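Local coordinates for protein azurocidin (Homo sapiens, PDB 1A7S) that binds heparin, kills many Gram-negative bacteria and attracts monocytes and fibroblasts as a neutrophil granule-derived homologue of serine proteases, at residues 88-93 against 210-215; 108-113 against 183-188; 157-162 against 203-208. One frame throughout, in Å; residues are numbered along the deposited sequence. Where two conformers were deposited one is given.

Interaction 1: 88-93 against 210-215; sequences NDLMLL and RDWIDG
Leu90 and Leu92 pack against Trp212 and Ile213 where the C-terminal helix of the chymotrypsin-like fold lies on the first beta barrel. Strand 91-95 belongs to that six-stranded barrel, and residues 210-215 form the first turns of helix 210-218. The contact is wholly apolar and centres on the six-membered ring of Trp212. Its CZ3 sits 3.8 Å from Leu90 CD2 and 3.9 Å from Leu92 CD1, so both leucines converge on one ring atom, each coming obliquely. Leu92 meets the indole tip to tip, whereas Leu90 and the indole slide past each other in opposite directions. Chi1 of Trp212 (175°) sets CG anti to the backbone N, and the benzo end of the indole comes near the strand, with NE1 on the far side of the ring system from the two leucines. Ile213 adds a second set of contacts: CG2 of Ile213 is 4.1 Å from Leu92 CD1, and CD1 of Ile213 is 4.2 Å from Leu90 CD2. Met37 of the adjacent strand 35-38 and Ile31 of strand 23-32 extend this buried layer.

Asp89, just before the strand, takes no part in the packing; its carboxylate OD2 is bonded to the hydroxyls of Ser41 and Ser190. By sequence it probably occupies the place of the triad aspartate in active relatives.

The character changes on the outer side of the helix, where the residues are partly exposed or exposed and polar. Arg210 and Asp214 point away from the strand and pair one turn apart, while NH1 of Arg210 also reaches Pro111 O. The salt bridge runs from Arg210 NE to Asp214 OD1 at 2.9 Å; the oxygen lies in the guanidinium plane and is met on its syn side, 24° out of the carboxylate plane.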
loop_
_atom_site.group_PDB
_atom_site.type_symbol
_atom_site.label_atom_id
_atom_site.label_comp_id
_atom_site.label_asym_id
_atom_site.label_seq_id
_atom_site.Cartn_x
_atom_site.Cartn_y
_atom_site.Cartn_z
ATOM N N ASN A 88 7.323 -4.326 -11.616
ATOM C CA ASN A 88 6.844 -5.417 -10.784
ATOM C C ASN A 88 7.073 -5.138 -9.337
ATOM O O ASN A 88 7.547 -5.965 -8.571
ATOM C CB ASN A 88 7.429 -6.718 -11.247
ATOM C CG ASN A 88 7.064 -7.139 -12.669
ATOM O OD1 ASN A 88 6.330 -6.496 -13.367
ATOM N ND2 ASN A 88 7.622 -8.298 -13.032
ATOM N N ASP A 89 6.728 -3.911 -8.927
ATOM C CA ASP A 89 6.979 -3.405 -7.580
ATOM C C ASP A 89 5.907 -3.861 -6.618
ATOM O O ASP A 89 4.986 -3.148 -6.264
ATOM C CB ASP A 89 7.128 -1.893 -7.596
ATOM C CG ASP A 89 7.641 -1.366 -6.243
ATOM O OD1 ASP A 89 7.953 -2.230 -5.386
ATOM O OD2 ASP A 89 7.760 -0.156 -6.107
ATOM N N LEU A 90 6.057 -5.104 -6.173
ATOM C CA LEU A 90 5.008 -5.805 -5.456
ATOM C C LEU A 90 5.675 -6.862 -4.556
ATOM O O LEU A 90 6.521 -7.634 -4.985
ATOM C CB LEU A 90 4.039 -6.435 -6.389
ATOM C CG LEU A 90 2.895 -7.322 -5.751
ATOM C CD1 LEU A 90 2.004 -6.417 -5.082
ATOM C CD2 LEU A 90 2.237 -8.126 -6.882
ATOM N N MET A 91 5.282 -6.852 -3.282
ATOM C CA MET A 91 5.818 -7.802 -2.327
ATOM C C MET A 91 4.704 -8.289 -1.445
ATOM O O MET A 91 3.905 -7.449 -0.998
ATOM C CB MET A 91 6.945 -7.172 -1.519
ATOM C CG MET A 91 7.595 -8.212 -0.565
ATOM S SD MET A 91 9.129 -7.789 -0.045
ATOM C CE MET A 91 10.194 -7.775 -1.467
ATOM N N LEU A 92 4.660 -9.560 -1.160
ATOM C CA LEU A 92 3.736 -10.128 -0.201
ATOM C C LEU A 92 4.526 -10.544 1.039
ATOM O O LEU A 92 5.516 -11.254 0.929
ATOM C CB LEU A 92 3.000 -11.348 -0.804
ATOM C CG LEU A 92 2.208 -11.022 -2.064
ATOM C CD1 LEU A 92 1.357 -12.270 -2.458
ATOM C CD2 LEU A 92 1.332 -9.832 -1.977
ATOM N N LEU A 93 3.994 -10.116 2.165
ATOM C CA LEU A 93 4.601 -10.425 3.479
ATOM C C LEU A 93 3.676 -11.446 4.161
ATOM O O LEU A 93 2.525 -11.183 4.415
ATOM C CB LEU A 93 4.652 -9.154 4.311
ATOM C CG LEU A 93 5.306 -7.906 3.733
ATOM C CD1 LEU A 93 5.245 -6.734 4.670
ATOM C CD2 LEU A 93 6.717 -8.198 3.278
ATOM N N ARG A 210 -2.698 -10.918 -10.163
ATOM C CA ARG A 210 -3.641 -11.670 -9.310
ATOM C C ARG A 210 -3.374 -13.151 -9.260
ATOM O O ARG A 210 -3.420 -13.756 -8.195
ATOM C CB ARG A 210 -5.072 -11.386 -9.721
ATOM C CG ARG A 210 -6.124 -12.173 -9.000
ATOM C CD ARG A 210 -6.161 -11.898 -7.480
ATOM N NE ARG A 210 -7.109 -12.770 -6.813
ATOM C CZ ARG A 210 -8.414 -12.549 -6.721
ATOM N NH1 ARG A 210 -8.963 -11.500 -7.231
ATOM N NH2 ARG A 210 -9.195 -13.445 -6.080
ATOM N N ASP A 211 -3.165 -13.787 -10.401
ATOM C CA ASP A 211 -2.913 -15.226 -10.393
ATOM C C ASP A 211 -1.641 -15.523 -9.587
ATOM O O ASP A 211 -1.585 -16.523 -8.840
ATOM C CB ASP A 211 -2.753 -15.766 -11.822
ATOM C CG ASP A 211 -4.026 -15.743 -12.645
ATOM O OD1 ASP A 211 -5.109 -15.472 -12.133
ATOM O OD2 ASP A 211 -3.878 -16.082 -13.857
ATOM N N TRP A 212 -0.607 -14.694 -9.751
ATOM C CA TRP A 212 0.623 -14.933 -8.955
ATOM C C TRP A 212 0.385 -14.757 -7.480
ATOM O O TRP A 212 0.792 -15.582 -6.659
ATOM C CB TRP A 212 1.741 -14.006 -9.485
ATOM C CG TRP A 212 2.977 -14.138 -8.601
ATOM C CD1 TRP A 212 3.961 -15.020 -8.683
ATOM C CD2 TRP A 212 3.270 -13.294 -7.479
ATOM N NE1 TRP A 212 4.872 -14.880 -7.705
ATOM C CE2 TRP A 212 4.478 -13.787 -6.939
ATOM C CE3 TRP A 212 2.660 -12.194 -6.903
ATOM C CZ2 TRP A 212 5.102 -13.218 -5.835
ATOM C CZ3 TRP A 212 3.280 -11.627 -5.772
ATOM C CH2 TRP A 212 4.462 -12.181 -5.259
ATOM N N ILE A 213 -0.363 -13.720 -7.098
ATOM C CA ILE A 213 -0.747 -13.494 -5.704
ATOM C C ILE A 213 -1.475 -14.710 -5.145
ATOM O O ILE A 213 -1.196 -15.208 -4.061
ATOM C CB ILE A 213 -1.612 -12.212 -5.606
ATOM C CG1 ILE A 213 -0.807 -10.935 -5.816
ATOM C CG2 ILE A 213 -2.312 -12.162 -4.228
ATOM C CD1 ILE A 213 -1.570 -9.670 -5.987
ATOM N N ASP A 214 -2.453 -15.220 -5.936
ATOM C CA ASP A 214 -3.216 -16.390 -5.466
ATOM C C ASP A 214 -2.292 -17.573 -5.230
ATOM O O ASP A 214 -2.515 -18.372 -4.293
ATOM C CB ASP A 214 -4.271 -16.762 -6.483
ATOM C CG ASP A 214 -5.455 -15.845 -6.518
ATOM O OD1 ASP A 214 -5.558 -14.920 -5.692
ATOM O OD2 ASP A 214 -6.283 -16.071 -7.434
ATOM N N GLY A 215 -1.271 -17.737 -6.046
ATOM C CA GLY A 215 -0.330 -18.841 -5.827
ATOM C C GLY A 215 0.342 -18.708 -4.444
ATOM O O GLY A 215 0.451 -19.665 -3.703
#

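Interaction 2: 108-113 against 183-188; sequences LPLPLQ and GLAHGV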
loop_
_atom_site.group_PDB
_atom_site.type_symbol
_atom_site.label_atom_id
_atom_site.label_comp_id
_atom_site.label_asym_id
_atom_site.label_seq_id
_atom_site.Cartn_x
_atom_site.Cartn_y
_atom_site.Cartn_z
ATOM N N LEU A 108 -8.671 -6.276 2.517
ATOM C CA LEU A 108 -8.983 -5.495 1.324
ATOM C C LEU A 108 -9.047 -6.456 0.112
ATOM O O LEU A 108 -8.068 -7.125 -0.165
ATOM C CB LEU A 108 -7.837 -4.498 1.068
ATOM C CG LEU A 108 -7.991 -3.581 -0.141
ATOM C CD1 LEU A 108 -9.227 -2.734 -0.046
ATOM C CD2 LEU A 108 -6.761 -2.695 -0.274
ATOM N N PRO A 109 -10.173 -6.498 -0.582
ATOM C CA PRO A 109 -10.303 -7.407 -1.730
ATOM C C PRO A 109 -9.546 -6.930 -2.955
ATOM O O PRO A 109 -9.258 -5.743 -3.120
ATOM C CB PRO A 109 -11.835 -7.393 -2.029
ATOM C CG PRO A 109 -12.378 -6.228 -1.349
ATOM C CD PRO A 109 -11.449 -5.850 -0.238
ATOM N N LEU A 110 -9.234 -7.894 -3.807
ATOM C CA LEU A 110 -8.412 -7.688 -4.982
ATOM C C LEU A 110 -9.232 -7.754 -6.259
ATOM O O LEU A 110 -10.210 -8.476 -6.337
ATOM C CB LEU A 110 -7.343 -8.803 -5.063
ATOM C CG LEU A 110 -6.408 -8.944 -3.880
ATOM C CD1 LEU A 110 -5.590 -10.225 -3.994
ATOM C CD2 LEU A 110 -5.427 -7.742 -3.842
ATOM N N PRO A 111 -8.734 -7.083 -7.309
ATOM C CA PRO A 111 -9.293 -7.273 -8.624
ATOM C C PRO A 111 -8.952 -8.669 -9.144
ATOM O O PRO A 111 -7.934 -9.262 -8.802
ATOM C CB PRO A 111 -8.594 -6.195 -9.446
ATOM C CG PRO A 111 -7.271 -5.960 -8.779
ATOM C CD PRO A 111 -7.508 -6.230 -7.330
ATOM N N LEU A 112 -9.788 -9.137 -10.072
ATOM C CA LEU A 112 -9.496 -10.344 -10.820
ATOM C C LEU A 112 -8.382 -10.089 -11.842
ATOM O O LEU A 112 -8.135 -8.927 -12.244
ATOM C CB LEU A 112 -10.760 -10.854 -11.565
ATOM C CG LEU A 112 -11.897 -11.329 -10.682
ATOM C CD1 LEU A 112 -13.144 -11.516 -11.490
ATOM C CD2 LEU A 112 -11.556 -12.633 -9.959
ATOM N N GLN A 113 -7.679 -11.133 -12.218
ATOM C CA GLN A 113 -6.611 -11.054 -13.170
ATOM C C GLN A 113 -7.034 -10.283 -14.391
ATOM O O GLN A 113 -8.102 -10.565 -15.008
ATOM C CB GLN A 113 -6.113 -12.447 -13.539
ATOM C CG GLN A 113 -4.995 -12.528 -14.548
ATOM C CD GLN A 113 -3.655 -12.039 -13.980
ATOM O OE1 GLN A 113 -3.261 -12.351 -12.903
ATOM N NE2 GLN A 113 -2.925 -11.283 -14.855
ATOM N N GLY A 183 -13.874 -0.234 -4.542
ATOM C CA GLY A 183 -13.765 -1.168 -3.424
ATOM C C GLY A 183 -12.639 -2.148 -3.501
ATOM O O GLY A 183 -12.520 -2.994 -2.600
ATOM N N LEU A 184 -11.774 -2.077 -4.514
ATOM C CA LEU A 184 -10.724 -3.047 -4.735
ATOM C C LEU A 184 -9.328 -2.412 -4.714
ATOM O O LEU A 184 -9.158 -1.246 -5.097
ATOM C CB LEU A 184 -10.890 -3.730 -6.085
ATOM C CG LEU A 184 -12.212 -4.455 -6.340
ATOM C CD1 LEU A 184 -12.243 -5.038 -7.732
ATOM C CD2 LEU A 184 -12.440 -5.548 -5.294
ATOM N N ALA A 185 -8.351 -3.232 -4.350
ATOM C CA ALA A 185 -6.914 -2.804 -4.381
ATOM C C ALA A 185 -6.363 -2.894 -5.775
ATOM O O ALA A 185 -5.802 -3.880 -6.227
ATOM C CB ALA A 185 -6.126 -3.736 -3.451
ATOM N N HIS A 186 -6.535 -1.806 -6.563
ATOM C CA HIS A 186 -6.055 -1.790 -7.956
ATOM C C HIS A 186 -4.621 -1.357 -8.047
ATOM O O HIS A 186 -4.018 -1.576 -9.100
ATOM C CB HIS A 186 -6.961 -0.835 -8.773
ATOM C CG HIS A 186 -8.158 -1.494 -9.338
ATOM N ND1 HIS A 186 -8.037 -2.366 -10.387
ATOM C CD2 HIS A 186 -9.472 -1.491 -8.916
ATOM C CE1 HIS A 186 -9.289 -2.812 -10.659
ATOM N NE2 HIS A 186 -10.135 -2.294 -9.774
ATOM N N GLY A 187 -4.025 -0.775 -7.012
ATOM C CA GLY A 187 -2.681 -0.362 -7.073
ATOM C C GLY A 187 -1.955 -0.509 -5.725
ATOM O O GLY A 187 -2.559 -0.562 -4.700
ATOM N N VAL A 188 -0.630 -0.549 -5.845
ATOM C CA VAL A 188 0.290 -0.512 -4.720
ATOM C C VAL A 188 1.237 0.685 -4.957
ATOM O O VAL A 188 1.878 0.737 -5.996
ATOM C CB VAL A 188 1.112 -1.802 -4.601
ATOM C CG1 VAL A 188 2.198 -1.656 -3.545
ATOM C CG2 VAL A 188 0.191 -2.976 -4.233
#
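Leu184 packs against Pro109 and Pro111 where strand 184-192 begins alongside residues 108-113. Leu184 CB passes 3.9 Å from Pro109 O. CG is anti to the carbonyl carbon (chi1 -57°), and from it the two methyls part: CD1 comes to 3.8 Å from Pro111 CA, while CD2 is 3.8 Å from Pro109 CB and equally close to Leu110 O. The Pro109 and Leu184 side chains cross at about a right angle.

The backbones are joined by a single, nearly straight bond, Ala185 N to Pro109 O at 2.9 Å. Beside it the packing is tight, with Leu108 CD2 only 3.4 Å from Ala185 CB. Pro111 fills the next position: its CD stands 3.1 Å from Ala185 O, a buried carbonyl with no hydrogen-bond partner in the model, and its CG lies over one face of the His186 imidazole. Ala185 is the centre of an inverse gamma turn, and His186 and Gly187 then form a classic beta bulge opposite Leu179. Leu110 turns its methyl CD2 to Ala185 CB and also touches Ile213 of the C-terminal helix.

Such an extended, proline-rich connection, running from the first barrel to the second and pinned to a second-barrel strand on the way, is the interdomain linker of the chymotrypsin fold.

Interaction 3: 157-162 against 203-208; sequences NNVCTG and FTRVAL
Phe203 and Val159 form an antiparallel hydrogen-bonded pair in the second-barrel sheet of the chymotrypsin-like fold. Phe203 N donates to Val159 O at 2.9 Å, and Val159 N returns a bond to Phe203 O at 2.8 Å. The aromatic ring of Phe203 turns an edge to the partner strand: Val159 O lies in the ring plane, and Thr161 OG1 comes within 3.3 Å of Phe203 CE1.

Thr204 directs its side chain away from strand 158-162, and its OG1 is bonded chiefly to Asp89 O. A water nevertheless ties it back, donating to Asn157 OD1 at 2.8 Å and to Thr204 OG1 at 3.1 Å; the same Asn157 oxygen also receives Asn88 N.

Arg205 adds side-chain bonds to those of the backbone. Its backbone N donates to Asn157 O at 3.0 Å, and the side chain turns about its CG–CD bond (chi3 -74°), which places NE near Asn158 O of strand 158-162. NE bonds Asn158 O at 3.1 Å from a position 63° out of the carbonyl plane, NH2 adds a weak bond to the same oxygen, and Val159 CG2 sits over the centre of one guanidinium face. After Val206 and Ala207, in the 3-10 turn, Leu208 comes back with CD1 at 3.9 Å from Asn157 CA.

One carbonyl oxygen thus receives two guanidinium donors on bent geometry, so each bond is probably modest; the positive charge would polarise Asn158 C=O, while the Val159 methyl packs against the guanidinium by van der Waals contact alone.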
loop_
_atom_site.group_PDB
_atom_site.type_symbol
_atom_site.label_atom_id
_atom_site.label_comp_id
_atom_site.label_asym_id
_atom_site.label_seq_id
_atom_site.Cartn_x
_atom_site.Cartn_y
_atom_site.Cartn_z
ATOM N N ASN A 157 2.734 -1.415 -16.829
ATOM C CA ASN A 157 2.937 -2.099 -15.532
ATOM C C ASN A 157 2.262 -1.388 -14.354
ATOM O O ASN A 157 2.190 -1.970 -13.273
ATOM C CB ASN A 157 4.465 -2.110 -15.232
ATOM C CG ASN A 157 4.856 -3.195 -14.303
ATOM O OD1 ASN A 157 5.383 -2.941 -13.205
ATOM N ND2 ASN A 157 4.605 -4.424 -14.694
ATOM N N ASN A 158 1.828 -0.156 -14.579
ATOM C CA ASN A 158 1.320 0.700 -13.540
ATOM C C ASN A 158 -0.098 1.148 -13.789
ATOM O O ASN A 158 -0.589 1.120 -14.928
ATOM C CB ASN A 158 2.204 1.954 -13.396
ATOM C CG ASN A 158 3.597 1.574 -12.875
ATOM O OD1 ASN A 158 3.790 1.397 -11.606
ATOM N ND2 ASN A 158 4.527 1.459 -13.690
ATOM N N VAL A 159 -0.744 1.613 -12.743
ATOM C CA VAL A 159 -1.942 2.425 -12.781
ATOM C C VAL A 159 -1.500 3.801 -12.198
ATOM O O VAL A 159 -0.818 3.838 -11.187
ATOM C CB VAL A 159 -3.068 1.872 -11.858
ATOM C CG1 VAL A 159 -4.251 2.857 -11.853
ATOM C CG2 VAL A 159 -3.522 0.531 -12.329
ATOM N N CYS A 160 -1.742 4.853 -12.959
ATOM C CA CYS A 160 -1.299 6.188 -12.591
ATOM C C CYS A 160 -2.486 7.065 -12.239
ATOM O O CYS A 160 -3.564 6.917 -12.787
ATOM C CB CYS A 160 -0.518 6.841 -13.707
ATOM S SG CYS A 160 0.977 5.994 -14.136
ATOM N N THR A 161 -2.220 7.984 -11.266
ATOM C CA THR A 161 -3.266 8.863 -10.802
ATOM C C THR A 161 -2.796 10.276 -10.676
ATOM O O THR A 161 -1.592 10.567 -10.609
ATOM C CB THR A 161 -3.835 8.413 -9.441
ATOM O OG1 THR A 161 -2.809 8.534 -8.434
ATOM C CG2 THR A 161 -4.281 6.988 -9.458
ATOM N N GLY A 162 -3.770 11.174 -10.676
ATOM C CA GLY A 162 -3.504 12.581 -10.447
ATOM C C GLY A 162 -4.654 13.197 -9.671
ATOM O O GLY A 162 -5.708 12.570 -9.421
ATOM N N PHE A 203 1.397 3.579 -9.351
ATOM C CA PHE A 203 1.063 2.446 -8.528
ATOM C C PHE A 203 1.264 1.170 -9.339
ATOM O O PHE A 203 0.951 1.123 -10.525
ATOM C CB PHE A 203 -0.447 2.515 -8.120
ATOM C CG PHE A 203 -0.774 3.672 -7.234
ATOM C CD1 PHE A 203 -1.084 4.896 -7.720
ATOM C CD2 PHE A 203 -0.827 3.483 -5.866
ATOM C CE1 PHE A 203 -1.386 5.971 -6.935
ATOM C CE2 PHE A 203 -1.165 4.532 -5.025
ATOM C CZ PHE A 203 -1.391 5.788 -5.554
ATOM N N THR A 204 1.793 0.142 -8.727
ATOM C CA THR A 204 1.864 -1.170 -9.402
ATOM C C THR A 204 0.478 -1.626 -9.732
ATOM O O THR A 204 -0.425 -1.521 -8.888
ATOM C CB THR A 204 2.542 -2.155 -8.424
ATOM O OG1 THR A 204 3.746 -1.530 -8.040
ATOM C CG2 THR A 204 2.749 -3.534 -9.096
ATOM N N ARG A 205 0.259 -2.092 -10.953
ATOM C CA ARG A 205 -1.045 -2.526 -11.408
ATOM C C ARG A 205 -1.351 -3.922 -10.872
ATOM O O ARG A 205 -0.962 -4.923 -11.445
ATOM C CB ARG A 205 -1.093 -2.480 -12.924
ATOM C CG ARG A 205 -2.505 -2.769 -13.480
ATOM C CD ARG A 205 -2.552 -2.689 -15.045
ATOM N NE ARG A 205 -2.475 -1.269 -15.446
ATOM C CZ ARG A 205 -3.511 -0.479 -15.698
ATOM N NH1 ARG A 205 -4.762 -0.890 -15.382
ATOM N NH2 ARG A 205 -3.345 0.710 -16.184
ATOM N N VAL A 206 -2.061 -3.975 -9.776
ATOM C CA VAL A 206 -2.335 -5.195 -9.029
ATOM C C VAL A 206 -2.966 -6.261 -9.891
ATOM O O VAL A 206 -2.638 -7.457 -9.778
ATOM C CB VAL A 206 -3.135 -4.930 -7.774
ATOM C CG1 VAL A 206 -3.541 -6.222 -7.055
ATOM C CG2 VAL A 206 -2.356 -4.083 -6.777
ATOM N N ALA A 207 -3.890 -5.875 -10.746
ATOM C CA ALA A 207 -4.617 -6.855 -11.540
ATOM C C ALA A 207 -3.728 -7.685 -12.460
ATOM O O ALA A 207 -4.114 -8.777 -12.871
ATOM C CB ALA A 207 -5.723 -6.201 -12.333
ATOM N N LEU A 208 -2.547 -7.187 -12.773
ATOM C CA LEU A 208 -1.620 -7.987 -13.606
ATOM C C LEU A 208 -1.083 -9.179 -12.849
ATOM O O LEU A 208 -0.532 -10.091 -13.464
ATOM C CB LEU A 208 -0.451 -7.125 -14.050
ATOM C CG LEU A 208 -0.725 -5.993 -15.009
ATOM C CD1 LEU A 208 0.558 -5.215 -15.272
ATOM C CD2 LEU A 208 -1.366 -6.566 -16.265
HETATM O O HOH W 1 5.329 -1.898 -10.635
#

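How the interactions relate
The three contacts lie close together, their centres about 10 to 13 Å apart; interaction 1 sets the C-terminal helix on the first barrel, interaction 2 pins the linker to the second, and interaction 3 lies within the second. Along the chain, interaction 1 spans the other two, whose segments alternate. Interactions 2 and 3 share the second-barrel sheet through neighbouring strands 184-192 and 201-205, joined by Val188 O and Thr204 N. Strand 201-205 then leads through residues 206-209 into the helix of interaction 1. Gln113 of the linker reaches Asp211 N and Leu208 O, while Ile213 of the helix packs on Val206. Linker, C-terminal helix and both barrels are thereby fastened together.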